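Local coordinates for protein AvrRxo1-ORF2 (PDB 4Z8T) that binds the type III effector AvrRxo1-ORF1, which has a polynucleotide kinase domain, and probably acts as its chaperone, at residues S26-E29 with L30-H34. Numbering follows the deposited sequence.
Sequences SDLE and LALVH
Leu30 and Leu32 each lean back over the residue four places earlier, Ser26 and Leu28, one turn along helix 6-38. The Leu30 side chain starts at CB, 3.5 Å from Ser26 O. CG sits beside the backbone N (chi1 -65°), which turns it back toward the preceding turn, 3.4 Å from Ser26 O. At the tip, Leu30 CD1 comes 3.7 Å from Ser26 OG. Leu30 N bonds to Ser26 O at 2.8 Å, and this bond is almost straight (176° at the hydrogen). Ser26 O thus accepts the Leu30 amide and also touches CB and CG of the same residue. Leu32 approaches Leu28 O in the same way. Its N bonds to Leu28 O at 2.9 Å, and its CG lies 3.3 Å from that oxygen. Here, though, Leu32 CG also meets Leu28 CD1 at 4.1 Å, the two side chains crossing at a slant. The bonds from Ala31 N to Asp27 O and from Val33 N to Glu29 O continue the i to i+4 hydrogen bonding of the alpha-helix. Arg19 NH1 of the second subunit hydrogen-bonds Ser26 OG and forms a salt bridge with Asp27 OD1. Leu30 packs on Lys15 of the second subunit. Leu28 and Leu32 rest against Tyr75, joining the long helix to helix 63-77 of the same chain.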
# COMPACT_ATOMS: atom_id res chain seq x y z
N SER B 26 -11.58 9.83 0.89
CA SER B 26 -11.94 8.66 0.10
C SER B 26 -12.20 7.41 0.94
O SER B 26 -13.18 6.68 0.69
CB SER B 26 -10.86 8.37 -0.94
OG SER B 26 -11.19 7.18 -1.62
N ASP B 27 -11.34 7.14 1.92
CA ASP B 27 -11.54 6.01 2.81
C ASP B 27 -12.95 6.03 3.41
O ASP B 27 -13.60 4.98 3.51
CB ASP B 27 -10.52 6.00 3.96
CG ASP B 27 -9.12 5.59 3.51
OD1 ASP B 27 -8.96 4.99 2.43
OD2 ASP B 27 -8.17 5.88 4.27
N LEU B 28 -13.40 7.21 3.81
CA LEU B 28 -14.71 7.34 4.46
C LEU B 28 -15.83 7.21 3.43
O LEU B 28 -16.80 6.50 3.67
CB LEU B 28 -14.83 8.66 5.23
CG LEU B 28 -16.18 8.93 5.90
CD1 LEU B 28 -16.55 7.80 6.85
CD2 LEU B 28 -16.16 10.26 6.64
N GLU B 29 -15.67 7.86 2.28
CA GLU B 29 -16.67 7.77 1.22
C GLU B 29 -16.89 6.32 0.78
O GLU B 29 -18.03 5.86 0.70
CB GLU B 29 -16.25 8.60 0.01
CG GLU B 29 -16.23 10.09 0.25
CD GLU B 29 -15.49 10.81 -0.85
OE1 GLU B 29 -14.84 10.13 -1.68
OE2 GLU B 29 -15.53 12.06 -0.87
N LEU B 30 -15.80 5.60 0.52
CA LEU B 30 -15.93 4.20 0.11
C LEU B 30 -16.53 3.33 1.20
O LEU B 30 -17.33 2.44 0.92
CB LEU B 30 -14.58 3.64 -0.34
CG LEU B 30 -14.01 4.30 -1.59
CD1 LEU B 30 -12.59 3.80 -1.80
CD2 LEU B 30 -14.88 3.96 -2.79
N ALA B 31 -16.13 3.58 2.44
CA ALA B 31 -16.62 2.80 3.56
C ALA B 31 -18.13 2.98 3.73
O ALA B 31 -18.82 2.02 4.07
CB ALA B 31 -15.90 3.19 4.83
N LEU B 32 -18.62 4.19 3.48
CA LEU B 32 -20.05 4.48 3.60
C LEU B 32 -20.88 3.77 2.54
O LEU B 32 -21.99 3.31 2.81
CB LEU B 32 -20.32 5.98 3.52
CG LEU B 32 -19.91 6.80 4.75
CD1 LEU B 32 -20.03 8.28 4.45
CD2 LEU B 32 -20.77 6.43 5.93
N VAL B 33 -20.35 3.67 1.32
CA VAL B 33 -21.05 2.92 0.28
C VAL B 33 -21.15 1.45 0.67
O VAL B 33 -22.22 0.85 0.60
CB VAL B 33 -20.36 3.08 -1.10
CG1 VAL B 33 -21.06 2.22 -2.14
CG2 VAL B 33 -20.38 4.53 -1.51
N HIS B 34 -20.03 0.88 1.11
CA HIS B 34 -20.00 -0.51 1.53
C HIS B 34 -20.93 -0.74 2.72
O HIS B 34 -21.60 -1.77 2.81
CB HIS B 34 -18.57 -0.91 1.88
CG HIS B 34 -18.43 -2.36 2.22
ND1 HIS B 34 -18.37 -2.81 3.53
CD2 HIS B 34 -18.33 -3.46 1.44
CE1 HIS B 34 -18.24 -4.13 3.52
NE2 HIS B 34 -18.22 -4.55 2.27